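Local coordinates for protein restriction endonuclease S subunits (Thermoanaerobacter tengcongensis, PDB 3OKG) that probably serves as the DNA-recognising specificity subunit of a type I methyltransferase, which is built from M and S polypeptides, at residues A[203-208]-A[376-381]; A[196-201]-A[383-388]. All blocks are in the same frame, centred on the assembly; numbering follows the deposited sequence.

From the N terminus the chain builds a first DNA specificity domain and then runs into the long helix 174-216. That helix offers 196-201 to contact 2 and, seven residues or one heptad later, 203-208 to contact 1. The chain next builds the second domain, with its four- and five-stranded sheets, and returns along helix 365-388, where 376-381 is met before 383-388. Contact 1 therefore closes the inner loop, with 167 residues between its segments, and contact 2 the outer one, with 181. Their centres lie about 10 Å apart on the same antiparallel helix pair, and Thr205 OG1 touches Leu385 CD1 at 3.3 Å. Together they join the two connecting helices rather than the globular domains themselves.

Contact 1. Residues A[203-208]-A[376-381]; sequences KDTELL and DQIQQQ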
loop_
_atom_site.group_PDB
_atom_site.type_symbol
_atom_site.label_atom_id
_atom_site.label_comp_id
_atom_site.label_asym_id
_atom_site.label_seq_id
_atom_site.Cartn_x
_atom_site.Cartn_y
_atom_site.Cartn_z
ATOM N N LYS A 203 1.089 -9.126 -12.189
ATOM C CA LYS A 203 1.210 -10.557 -12.467
ATOM C C LYS A 203 1.829 -10.884 -13.848
ATOM O O LYS A 203 2.712 -11.743 -13.969
ATOM C CB LYS A 203 -0.146 -11.244 -12.313
ATOM C CG LYS A 203 -0.102 -12.738 -12.557
ATOM C CD LYS A 203 -1.460 -13.388 -12.332
ATOM C CE LYS A 203 -2.376 -13.204 -13.537
ATOM N NZ LYS A 203 -2.759 -11.777 -13.760
ATOM N N ASP A 204 1.370 -10.206 -14.892
ATOM C CA ASP A 204 1.849 -10.486 -16.243
ATOM C C ASP A 204 3.273 -9.990 -16.445
ATOM O O ASP A 204 4.046 -10.570 -17.217
ATOM C CB ASP A 204 0.928 -9.855 -17.290
ATOM C CG ASP A 204 -0.476 -10.430 -17.238
ATOM O OD1 ASP A 204 -0.628 -11.575 -16.763
ATOM O OD2 ASP A 204 -1.421 -9.741 -17.667
ATOM N N THR A 205 3.622 -8.906 -15.771
ATOM C CA THR A 205 4.953 -8.351 -15.939
ATOM C C THR A 205 5.988 -9.232 -15.212
ATOM O O THR A 205 7.081 -9.474 -15.732
ATOM C CB THR A 205 5.013 -6.872 -15.495
ATOM O OG1 THR A 205 4.033 -6.130 -16.229
ATOM C CG2 THR A 205 6.372 -6.270 -15.795
ATOM N N GLU A 206 5.629 -9.735 -14.035
ATOM C CA GLU A 206 6.504 -10.655 -13.312
ATOM C C GLU A 206 6.767 -11.900 -14.153
ATOM O O GLU A 206 7.898 -12.380 -14.236
ATOM C CB GLU A 206 5.895 -11.025 -11.964
ATOM C CG GLU A 206 6.047 -9.917 -10.933
ATOM C CD GLU A 206 5.322 -10.223 -9.636
ATOM O OE1 GLU A 206 4.804 -11.353 -9.492
ATOM O OE2 GLU A 206 5.271 -9.332 -8.762
ATOM N N LEU A 207 5.715 -12.407 -14.786
ATOM C CA LEU A 207 5.811 -13.587 -15.631
ATOM C C LEU A 207 6.737 -13.323 -16.823
ATOM O O LEU A 207 7.566 -14.163 -17.204
ATOM C CB LEU A 207 4.413 -13.989 -16.107
ATOM C CG LEU A 207 4.102 -15.480 -16.168
ATOM C CD1 LEU A 207 2.592 -15.703 -16.262
ATOM C CD2 LEU A 207 4.828 -16.111 -17.336
ATOM N N LEU A 208 6.591 -12.146 -17.409
ATOM C CA LEU A 208 7.488 -11.699 -18.466
ATOM C C LEU A 208 8.969 -11.747 -18.051
ATOM O O LEU A 208 9.825 -12.198 -18.822
ATOM C CB LEU A 208 7.122 -10.276 -18.889
ATOM C CG LEU A 208 8.011 -9.665 -19.971
ATOM C CD1 LEU A 208 8.239 -10.648 -21.126
ATOM C CD2 LEU A 208 7.427 -8.362 -20.476
ATOM N N ASP A 376 16.604 -4.721 -18.078
ATOM C CA ASP A 376 16.520 -3.546 -17.223
ATOM C C ASP A 376 15.152 -2.887 -17.371
ATOM O O ASP A 376 14.579 -2.429 -16.381
ATOM C CB ASP A 376 17.597 -2.525 -17.594
ATOM C CG ASP A 376 18.956 -2.872 -17.014
ATOM O OD1 ASP A 376 19.047 -3.794 -16.170
ATOM O OD2 ASP A 376 19.926 -2.201 -17.410
ATOM N N GLN A 377 14.651 -2.820 -18.604
ATOM C CA GLN A 377 13.332 -2.206 -18.834
ATOM C C GLN A 377 12.242 -2.964 -18.056
ATOM O O GLN A 377 11.440 -2.373 -17.354
ATOM C CB GLN A 377 13.027 -2.149 -20.339
ATOM C CG GLN A 377 11.602 -1.781 -20.697
ATOM C CD GLN A 377 11.453 -0.336 -21.170
ATOM O OE1 GLN A 377 12.277 0.534 -20.858
ATOM N NE2 GLN A 377 10.392 -0.076 -21.933
ATOM N N ILE A 378 12.226 -4.288 -18.168
ATOM C CA ILE A 378 11.255 -5.100 -17.444
ATOM C C ILE A 378 11.429 -4.993 -15.928
ATOM O O ILE A 378 10.454 -4.875 -15.169
ATOM C CB ILE A 378 11.384 -6.588 -17.825
ATOM C CG1 ILE A 378 11.289 -6.777 -19.341
ATOM C CG2 ILE A 378 10.350 -7.405 -17.087
ATOM C CD1 ILE A 378 11.608 -8.236 -19.789
ATOM N N GLN A 379 12.670 -5.061 -15.472
ATOM C CA GLN A 379 12.940 -4.996 -14.035
ATOM C C GLN A 379 12.429 -3.681 -13.457
ATOM O O GLN A 379 11.868 -3.647 -12.362
ATOM C CB GLN A 379 14.441 -5.169 -13.765
ATOM C CG GLN A 379 14.916 -4.806 -12.368
ATOM C CD GLN A 379 16.448 -4.729 -12.299
ATOM O OE1 GLN A 379 17.055 -3.694 -12.595
ATOM N NE2 GLN A 379 17.074 -5.836 -11.925
ATOM N N GLN A 380 12.604 -2.598 -14.198
ATOM C CA GLN A 380 12.120 -1.307 -13.714
ATOM C C GLN A 380 10.605 -1.280 -13.673
ATOM O O GLN A 380 10.009 -0.606 -12.830
ATOM C CB GLN A 380 12.634 -0.168 -14.592
ATOM C CG GLN A 380 14.121 0.059 -14.469
ATOM C CD GLN A 380 14.681 0.795 -15.666
ATOM O OE1 GLN A 380 13.928 1.273 -16.520
ATOM N NE2 GLN A 380 16.012 0.885 -15.742
ATOM N N GLN A 381 9.977 -2.012 -14.587
ATOM C CA GLN A 381 8.517 -1.987 -14.678
ATOM C C GLN A 381 7.924 -2.800 -13.539
ATOM O O GLN A 381 6.987 -2.360 -12.892
ATOM C CB GLN A 381 8.033 -2.478 -16.059
ATOM C CG GLN A 381 8.434 -1.535 -17.192
ATOM C CD GLN A 381 8.267 -2.190 -18.548
ATOM O OE1 GLN A 381 8.215 -3.415 -18.640
ATOM N NE2 GLN A 381 8.184 -1.385 -19.603
#
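The hydroxyl OG1 of Thr205 is hydrogen-bonded to the carbonyl oxygen of Ala201, one turn back on its own helix, while the methyl of the same side chain faces Ile378 and Gln381. With OG1 beside the backbone N and CG2 anti to it (chi1 -56°), the polar branch is tied to its own helix and the carbon branch is presented across the gap. There CG2 of Thr205 lies 4.1 Å from CB of Gln381, the two side chains meeting at about a right angle. CG2 of Ile378 lies 4.1 Å from the carbonyl oxygen of Thr205. One turn further on, CG of Leu208 rests 3.9 Å from CD1 of Ile378, again with the side chains nearly perpendicular. Ile378 is buried; Met209 and Ala212 of helix 174-216 also pack on it, and Leu208 additionally touches Tyr374. The short helix segments run antiparallel at 148° with their axes 9.5 Å apart, and the CA atoms of Thr205 and Ile378 are 7.2 Å from each other. The touching residues are spaced three apart on each helix, Thr205 and Leu208 against Ile378 and Gln381, consistent with the coiled coil between the two specificity domains. Only 184 Å² is buried in all. Between the two segments the contact consists of van der Waals touches without a polar bond, so shape probably does more than directional bonding to set how these turns lie against each other.

Contact 2. Residues A[196-201]-A[383-388]; sequences RLRAEA and AALKRA
Leu385 packed against Ala201 and the carbon chain of Arg198 makes the apolar part of this contact. CD2 of Leu385 sits 3.9 Å from CB of Ala201 and also meets the aliphatic part of Arg198, 4.1 Å from its CG. CD1 of Leu385 instead lies 3.7 Å from the carbonyl oxygen of Ala201. One carbon further along the Arg198 chain, CD packs 3.6 Å from CB of Ala388. Arg198 and Leu385, whose CA atoms are 7.0 Å apart, mark the register of two segments that run antiparallel at 147°. The touching positions, Arg198 and Ala201 against Leu385 and Ala388, continue at a spacing of four, then three, from Thr205 and Leu208 and from Ile378 and Gln381. This alternation is the heptad pattern of a coiled coil, here an antiparallel one of the kind that spaces the two target-recognition domains in type I specificity subunits. At Ala388 the packing gives way to a looser polar side, the end of Arg198. Bends in its chain (chi2 138°, chi3 38°) lay the guanidinium beneath Ala388 O, which stands above one face toward the rim; NE of Arg198 is 3.3 Å from that oxygen, but the poor angle rules out a hydrogen bond. NH2 of Arg198 makes a long, weak ion pair with Glu395. Cutting the side chain back to an alanine is likely to open a gap beside Ala388 CB and Leu385 CD2 and to leave Glu395 without this partner. All four touching residues remain partly exposed, and Gln389, in the following loop, lies against Arg198.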
loop_
_atom_site.group_PDB
_atom_site.type_symbol
_atom_site.label_atom_id
_atom_site.label_comp_id
_atom_site.label_asym_id
_atom_site.label_seq_id
_atom_site.Cartn_x
_atom_site.Cartn_y
_atom_site.Cartn_z
ATOM N N ARG A 196 -7.467 -3.059 -10.076
ATOM C CA ARG A 196 -7.542 -4.418 -10.619
ATOM C C ARG A 196 -6.623 -4.573 -11.810
ATOM O O ARG A 196 -5.914 -5.570 -11.948
ATOM C CB ARG A 196 -8.961 -4.757 -11.076
ATOM C CG ARG A 196 -9.886 -5.187 -9.972
ATOM C CD ARG A 196 -11.372 -5.040 -10.374
ATOM N NE ARG A 196 -12.123 -4.871 -9.135
ATOM C CZ ARG A 196 -13.275 -4.228 -9.009
ATOM N NH1 ARG A 196 -13.857 -3.667 -10.062
ATOM N NH2 ARG A 196 -13.831 -4.135 -7.807
ATOM N N LEU A 197 -6.646 -3.575 -12.680
ATOM C CA LEU A 197 -5.805 -3.595 -13.865
ATOM C C LEU A 197 -4.329 -3.686 -13.453
ATOM O O LEU A 197 -3.566 -4.460 -14.028
ATOM C CB LEU A 197 -6.038 -2.311 -14.661
ATOM C CG LEU A 197 -5.392 -2.318 -16.042
ATOM C CD1 LEU A 197 -5.956 -3.450 -16.912
ATOM C CD2 LEU A 197 -5.595 -0.934 -16.687
ATOM N N ARG A 198 -3.948 -2.866 -12.478
ATOM C CA ARG A 198 -2.579 -2.837 -11.983
ATOM C C ARG A 198 -2.188 -4.218 -11.486
ATOM O O ARG A 198 -1.140 -4.749 -11.854
ATOM C CB ARG A 198 -2.435 -1.810 -10.859
ATOM C CG ARG A 198 -0.998 -1.544 -10.442
ATOM C CD ARG A 198 -0.754 -0.061 -10.217
ATOM N NE ARG A 198 -1.900 0.593 -9.589
ATOM C CZ ARG A 198 -2.311 1.822 -9.882
ATOM N NH1 ARG A 198 -1.672 2.538 -10.797
ATOM N NH2 ARG A 198 -3.363 2.336 -9.261
ATOM N N ALA A 199 -3.056 -4.811 -10.673
ATOM C CA ALA A 199 -2.835 -6.159 -10.167
ATOM C C ALA A 199 -2.576 -7.144 -11.305
ATOM O O ALA A 199 -1.699 -8.002 -11.202
ATOM C CB ALA A 199 -4.023 -6.612 -9.331
ATOM N N GLU A 200 -3.340 -7.021 -12.387
ATOM C CA GLU A 200 -3.179 -7.911 -13.521
ATOM C C GLU A 200 -1.828 -7.655 -14.178
ATOM O O GLU A 200 -1.137 -8.610 -14.555
ATOM C CB GLU A 200 -4.314 -7.742 -14.534
ATOM C CG GLU A 200 -5.636 -8.290 -14.048
ATOM C CD GLU A 200 -6.802 -7.877 -14.929
ATOM O OE1 GLU A 200 -6.564 -7.196 -15.952
ATOM O OE2 GLU A 200 -7.955 -8.229 -14.592
ATOM N N ALA A 201 -1.455 -6.374 -14.303
ATOM C CA ALA A 201 -0.187 -6.006 -14.946
ATOM C C ALA A 201 0.991 -6.524 -14.131
ATOM O O ALA A 201 1.968 -7.057 -14.675
ATOM C CB ALA A 201 -0.081 -4.487 -15.116
ATOM N N ALA A 383 9.299 -3.343 -10.643
ATOM C CA ALA A 383 9.524 -2.556 -9.433
ATOM C C ALA A 383 8.481 -1.454 -9.290
ATOM O O ALA A 383 7.904 -1.288 -8.226
ATOM C CB ALA A 383 10.921 -1.956 -9.431
ATOM N N ALA A 384 8.251 -0.711 -10.369
ATOM C CA ALA A 384 7.254 0.355 -10.366
ATOM C C ALA A 384 5.858 -0.181 -10.037
ATOM O O ALA A 384 5.119 0.410 -9.244
ATOM C CB ALA A 384 7.242 1.094 -11.692
ATOM N N LEU A 385 5.495 -1.298 -10.648
ATOM C CA LEU A 385 4.155 -1.858 -10.474
ATOM C C LEU A 385 3.946 -2.303 -9.024
ATOM O O LEU A 385 2.840 -2.223 -8.470
ATOM C CB LEU A 385 3.955 -3.044 -11.409
ATOM C CG LEU A 385 3.630 -2.692 -12.865
ATOM C CD1 LEU A 385 3.811 -3.928 -13.751
ATOM C CD2 LEU A 385 2.209 -2.158 -12.947
ATOM N N LYS A 386 5.027 -2.775 -8.421
ATOM C CA LYS A 386 4.995 -3.231 -7.044
ATOM C C LYS A 386 4.635 -2.059 -6.133
ATOM O O LYS A 386 3.761 -2.173 -5.276
ATOM C CB LYS A 386 6.350 -3.831 -6.671
ATOM C CG LYS A 386 6.599 -3.934 -5.181
ATOM C CD LYS A 386 8.052 -4.294 -4.886
ATOM C CE LYS A 386 8.444 -3.887 -3.468
ATOM N NZ LYS A 386 7.576 -4.541 -2.446
ATOM N N ARG A 387 5.296 -0.926 -6.362
ATOM C CA ARG A 387 5.100 0.283 -5.564
ATOM C C ARG A 387 3.808 1.030 -5.890
ATOM O O ARG A 387 3.196 1.646 -5.009
ATOM C CB ARG A 387 6.290 1.233 -5.744
ATOM C CG ARG A 387 7.380 1.055 -4.699
ATOM C CD ARG A 387 8.511 2.068 -4.865
ATOM N NE ARG A 387 9.405 1.741 -5.980
ATOM C CZ ARG A 387 10.421 0.878 -5.908
ATOM N NH1 ARG A 387 10.676 0.236 -4.772
ATOM N NH2 ARG A 387 11.180 0.652 -6.974
ATOM N N ALA A 388 3.409 0.998 -7.158
ATOM C CA ALA A 388 2.217 1.714 -7.592
ATOM C C ALA A 388 0.941 1.126 -7.005
ATOM O O ALA A 388 -0.134 1.744 -7.089
ATOM C CB ALA A 388 2.128 1.748 -9.127
#